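Local coordinates for zebrafish RNase5 (Danio rerio, PDB 3LJE), which probably cleaves RNA as a fish member of the pancreatic ribonuclease family, in the subfamily that includes the angiogenins, at residues Pro5-Arg10 and Gly110-Trp115; Phe80-Cys85 and Ser103-Val108. All blocks are in the same frame, centred on the assembly; numbering follows the deposited sequence.

Overall arrangement
Both contacts use the long strand 97-112, and their segments there, Ser103-Val108 in contact 2 and Gly110-Trp115 in contact 1, are separated by a single residue. Their centres nevertheless lie about 21 Å apart, on opposite sides of the centre of the chain. Contact 2 pairs the strand with strand 80-89 and is partly buried, its centre about 9 Å from that of the chain; contact 1, its centre about 14 Å from the chain's, is a surface contact joining the strand end and its turn to the entry and first turn of helix 8-18. The chain between the partners of contact 1 contains both segments of contact 2. In pancreatic ribonucleases generally, the N-terminal helix and the C-terminal strand both border the active-site cleft.

Contact 1: Pro5-Arg10 and Gly110-Trp115; sequences PDVDPR and GCDKGW
A four-residue salt-bridge network, Asp6, Arg10, Asp112 and Lys113, ties the entry and first turn of the N-terminal helix to the end of strand 97-112 and its type I' turn, Asp112 to Trp115. Asp6 and Lys113 meet tip to tip, NZ of Lys113 lying 2.9 Å from OD2 of Asp6, on the syn side of the carboxylate. The same NZ donates to Asp112 OD1 at 2.8 Å, so one ammonium is held between two carboxylates. Asp112 offers its other oxygen to the helix: Arg10 NH2 sits 2.6 Å from Asp112 OD2 and takes its anti lone pair. This oxygen lies 7° out of the guanidinium plane, yet the two flat groups are turned 67° apart; the side chains cross at about a right angle and a single nitrogen, NH2, bridges. With chi1 of -166°, Asp112 CG stands anti to the backbone N, and chi2 turns OD1 to the lysine and OD2 to the arginine. The cations should soften the repulsion between Asp6 OD2 and Asp112 OD2, which are 4.7 Å apart. Beside these charges, Val7 supplies the apolar part: its CG2 rests 3.7 Å from Asp112 CG, while CG1 meets Trp115 CB at 3.8 Å, obliquely to the indole. Paired backbone bonds close the turn, Asp112 N to Trp115 O at 2.8 Å and Trp115 N to Asp112 O at 3.0 Å. Val117 of strand 115-119 touches Val7, Arg10 and Asp112, Tyr11 of helix 8-18 meets Trp115 edge-to-face, and a disulfide from Cys111 to Cys63 fastens the end of strand 97-112.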
# COMPACT_ATOMS: atom_id res chain seq x y z
N PRO A 5 17.89 0.15 -10.61
CA PRO A 5 17.44 1.54 -10.62
C PRO A 5 16.23 1.83 -11.43
O PRO A 5 15.64 2.89 -11.28
CB PRO A 5 18.70 2.30 -11.09
CG PRO A 5 19.32 1.30 -12.04
CD PRO A 5 19.23 0.01 -11.22
N ASP A 6 15.81 0.93 -12.31
CA ASP A 6 14.57 1.30 -13.01
C ASP A 6 13.39 0.88 -12.14
O ASP A 6 12.24 1.18 -12.46
CB ASP A 6 14.43 0.60 -14.33
CG ASP A 6 14.68 -0.86 -14.22
OD1 ASP A 6 15.65 -1.25 -13.55
OD2 ASP A 6 13.88 -1.63 -14.80
N VAL A 7 13.67 0.19 -11.06
CA VAL A 7 12.60 -0.31 -10.17
C VAL A 7 12.54 0.49 -8.88
O VAL A 7 11.48 0.69 -8.32
CB VAL A 7 12.89 -1.76 -9.77
CG1 VAL A 7 11.91 -2.21 -8.66
CG2 VAL A 7 12.71 -2.73 -11.01
N ASP A 8 13.71 0.91 -8.39
CA ASP A 8 13.74 1.61 -7.16
C ASP A 8 12.71 2.76 -6.90
O ASP A 8 12.11 2.81 -5.81
CB ASP A 8 15.17 2.06 -6.89
CG ASP A 8 15.35 2.54 -5.46
OD1 ASP A 8 15.09 1.77 -4.50
OD2 ASP A 8 15.74 3.69 -5.31
N PRO A 9 12.47 3.67 -7.87
CA PRO A 9 11.49 4.74 -7.58
C PRO A 9 10.08 4.20 -7.22
O PRO A 9 9.44 4.66 -6.24
CB PRO A 9 11.47 5.58 -8.90
CG PRO A 9 12.96 5.40 -9.44
CD PRO A 9 13.04 3.83 -9.23
N ARG A 10 9.66 3.20 -7.97
CA ARG A 10 8.33 2.61 -7.76
C ARG A 10 8.28 1.79 -6.49
O ARG A 10 7.23 1.80 -5.75
CB ARG A 10 7.91 1.76 -8.96
CG ARG A 10 7.25 2.67 -10.05
CD ARG A 10 6.71 1.82 -11.21
NE ARG A 10 7.88 1.08 -11.68
CZ ARG A 10 7.84 -0.16 -12.21
NH1 ARG A 10 6.67 -0.80 -12.35
NH2 ARG A 10 9.00 -0.74 -12.55
N GLY A 110 1.74 -5.76 -7.80
CA GLY A 110 2.47 -5.70 -9.08
C GLY A 110 3.89 -5.86 -8.59
O GLY A 110 4.29 -5.33 -7.50
N CYS A 111 4.70 -6.61 -9.35
CA CYS A 111 6.08 -6.89 -9.02
C CYS A 111 6.97 -6.65 -10.24
O CYS A 111 6.52 -6.85 -11.38
CB CYS A 111 6.25 -8.37 -8.66
SG CYS A 111 5.23 -8.92 -7.24
N ASP A 112 8.18 -6.25 -9.99
CA ASP A 112 9.14 -6.00 -11.07
C ASP A 112 10.50 -6.51 -10.68
O ASP A 112 11.15 -6.03 -9.73
CB ASP A 112 9.17 -4.51 -11.44
CG ASP A 112 9.90 -4.26 -12.80
OD1 ASP A 112 10.62 -5.17 -13.29
OD2 ASP A 112 9.73 -3.17 -13.31
N LYS A 113 10.93 -7.56 -11.39
CA LYS A 113 12.22 -8.19 -11.10
C LYS A 113 12.36 -8.62 -9.62
O LYS A 113 13.45 -8.52 -9.08
CB LYS A 113 13.38 -7.24 -11.46
CG LYS A 113 13.54 -6.88 -13.02
CD LYS A 113 14.56 -5.73 -13.24
CE LYS A 113 14.35 -4.95 -14.56
NZ LYS A 113 12.90 -4.38 -14.73
N GLY A 114 11.27 -9.13 -9.03
CA GLY A 114 11.25 -9.62 -7.67
C GLY A 114 10.90 -8.54 -6.62
O GLY A 114 10.90 -8.84 -5.39
N TRP A 115 10.68 -7.29 -7.04
CA TRP A 115 10.37 -6.22 -6.00
C TRP A 115 8.95 -5.74 -6.14
O TRP A 115 8.45 -5.55 -7.27
CB TRP A 115 11.26 -4.99 -6.20
CG TRP A 115 12.70 -5.33 -6.14
CD1 TRP A 115 13.54 -5.66 -7.21
CD2 TRP A 115 13.44 -5.51 -4.96
NE1 TRP A 115 14.78 -6.04 -6.71
CE2 TRP A 115 14.75 -5.95 -5.34
CE3 TRP A 115 13.14 -5.35 -3.60
CZ2 TRP A 115 15.75 -6.23 -4.40
CZ3 TRP A 115 14.11 -5.63 -2.66
CH2 TRP A 115 15.41 -6.06 -3.05

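Contact 2: Phe80-Cys85 and Ser103-Val108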
# COMPACT_ATOMS: atom_id res chain seq x y z
N PHE A 80 -2.97 -11.40 4.68
CA PHE A 80 -2.02 -10.50 5.37
C PHE A 80 -2.90 -9.60 6.13
O PHE A 80 -4.04 -9.30 5.75
CB PHE A 80 -1.16 -9.59 4.39
CG PHE A 80 0.12 -10.19 3.99
CD1 PHE A 80 0.19 -11.40 3.21
CD2 PHE A 80 1.34 -9.59 4.36
CE1 PHE A 80 1.39 -11.90 2.83
CE2 PHE A 80 2.51 -10.12 3.95
CZ PHE A 80 2.58 -11.27 3.18
N PRO A 81 -2.37 -9.08 7.27
CA PRO A 81 -3.10 -8.08 8.02
C PRO A 81 -3.02 -6.74 7.33
O PRO A 81 -1.93 -6.30 6.96
CB PRO A 81 -2.41 -8.03 9.37
CG PRO A 81 -0.98 -8.37 9.07
CD PRO A 81 -0.96 -9.00 7.70
N VAL A 82 -4.11 -6.05 7.18
CA VAL A 82 -4.08 -4.73 6.55
C VAL A 82 -4.99 -3.75 7.23
O VAL A 82 -5.97 -4.12 7.87
CB VAL A 82 -4.51 -4.72 5.02
CG1 VAL A 82 -3.57 -5.77 4.19
CG2 VAL A 82 -6.07 -5.05 4.87
N VAL A 83 -4.66 -2.46 7.06
CA VAL A 83 -5.56 -1.39 7.49
C VAL A 83 -5.86 -0.58 6.25
O VAL A 83 -4.91 -0.07 5.60
CB VAL A 83 -4.91 -0.45 8.56
CG1 VAL A 83 -5.75 0.94 8.58
CG2 VAL A 83 -4.85 -1.20 9.88
N THR A 84 -7.13 -0.51 5.87
CA THR A 84 -7.55 0.30 4.73
C THR A 84 -8.13 1.64 5.13
O THR A 84 -9.07 1.70 5.99
CB THR A 84 -8.60 -0.46 3.88
OG1 THR A 84 -7.97 -1.66 3.40
CG2 THR A 84 -9.02 0.39 2.70
N CYS A 85 -7.58 2.75 4.55
CA CYS A 85 -8.05 4.10 4.91
C CYS A 85 -8.95 4.58 3.77
O CYS A 85 -8.48 4.58 2.68
CB CYS A 85 -6.84 5.08 5.03
SG CYS A 85 -5.79 4.55 6.44
N SER A 103 -8.49 -5.41 8.38
CA SER A 103 -9.07 -6.65 8.00
C SER A 103 -7.98 -7.53 7.55
O SER A 103 -6.78 -7.17 7.60
CB SER A 103 -10.08 -6.47 6.88
OG SER A 103 -9.32 -6.14 5.76
N THR A 104 -8.34 -8.74 7.13
CA THR A 104 -7.29 -9.59 6.67
C THR A 104 -7.71 -10.06 5.26
O THR A 104 -8.86 -10.37 5.03
CB THR A 104 -7.06 -10.79 7.66
OG1 THR A 104 -8.17 -11.70 7.62
CG2 THR A 104 -6.98 -10.29 9.13
N ARG A 105 -6.77 -10.12 4.38
CA ARG A 105 -7.07 -10.50 3.05
C ARG A 105 -5.85 -10.93 2.30
O ARG A 105 -4.72 -10.63 2.66
CB ARG A 105 -7.71 -9.29 2.34
CG ARG A 105 -6.88 -8.07 2.28
CD ARG A 105 -7.64 -6.88 1.57
NE ARG A 105 -7.88 -7.25 0.15
CZ ARG A 105 -7.27 -6.74 -0.94
NH1 ARG A 105 -6.35 -5.79 -0.81
NH2 ARG A 105 -7.59 -7.18 -2.18
N TYR A 106 -6.09 -11.67 1.20
CA TYR A 106 -5.02 -12.06 0.32
C TYR A 106 -4.64 -10.77 -0.45
O TYR A 106 -5.52 -10.20 -1.13
CB TYR A 106 -5.53 -13.16 -0.68
CG TYR A 106 -5.69 -14.48 0.08
CD1 TYR A 106 -4.68 -15.34 0.20
CD2 TYR A 106 -6.92 -14.78 0.74
CE1 TYR A 106 -4.78 -16.52 0.96
CE2 TYR A 106 -7.07 -15.98 1.51
CZ TYR A 106 -5.99 -16.83 1.60
OH TYR A 106 -6.13 -18.04 2.24
N ILE A 107 -3.39 -10.36 -0.41
CA ILE A 107 -3.01 -9.14 -1.05
C ILE A 107 -2.49 -9.49 -2.45
O ILE A 107 -1.85 -10.52 -2.64
CB ILE A 107 -1.95 -8.38 -0.23
CG1 ILE A 107 -0.70 -9.28 0.05
CG2 ILE A 107 -2.61 -7.89 1.10
CD1 ILE A 107 0.50 -8.54 0.66
N VAL A 108 -2.72 -8.54 -3.37
CA VAL A 108 -2.32 -8.71 -4.77
C VAL A 108 -1.40 -7.53 -5.09
O VAL A 108 -1.82 -6.39 -4.94
CB VAL A 108 -3.57 -8.65 -5.63
CG1 VAL A 108 -3.10 -8.79 -7.14
CG2 VAL A 108 -4.51 -9.86 -5.22
O HOH W 1 -9.33 -3.32 5.22
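Ile107 aims its CD1 at the middle of one face of the Phe80 ring, a CH-pi contact 3.8 Å from CD1 to the ring centroid and 12° off the ring normal. In Ile107 the CG1 branch is set between the backbone N and the carbonyl carbon (chi1 55°), and an extended chi2 takes CD1 over the ring. CG2 meets a second partner: Ile107 CG2 lies 3.9 Å from Val82 CG1, the two side chains running past one another in opposing senses. The other branch of Val82, CG2, lies 3.5 Å from Ser103 OG and, more loosely, 4.1 Å from Arg105 CG. Phe80, Val82, Ser103 and Arg105 all point to one face of the antiparallel sheet, Pro81 and Thr104 to the other. This is the hairpin of strands 80-89 and 97-112 in the antiparallel sheet of the pancreatic ribonuclease fold. Phe80-Arg105 and Val82-Ser103 are hydrogen-bonded pairs, and Pro81-Thr104, between them, is a non-hydrogen-bonded pair. Phe80 N donates to Arg105 O at 2.8 Å, while the return bond from Arg105 N to Phe80 O is longer, at 3.2 Å. Phe80 O also receives a CA-H...O contact from Thr104 CA at 3.4 Å. Beyond the last of these pairs a water bridges Ser103 OG to Thr84 OG1, a hydroxyl that is also hydrogen-bonded to Thr50 OG1 on strand 48-52. The Phe80 ring has a cation-pi partner in Arg58.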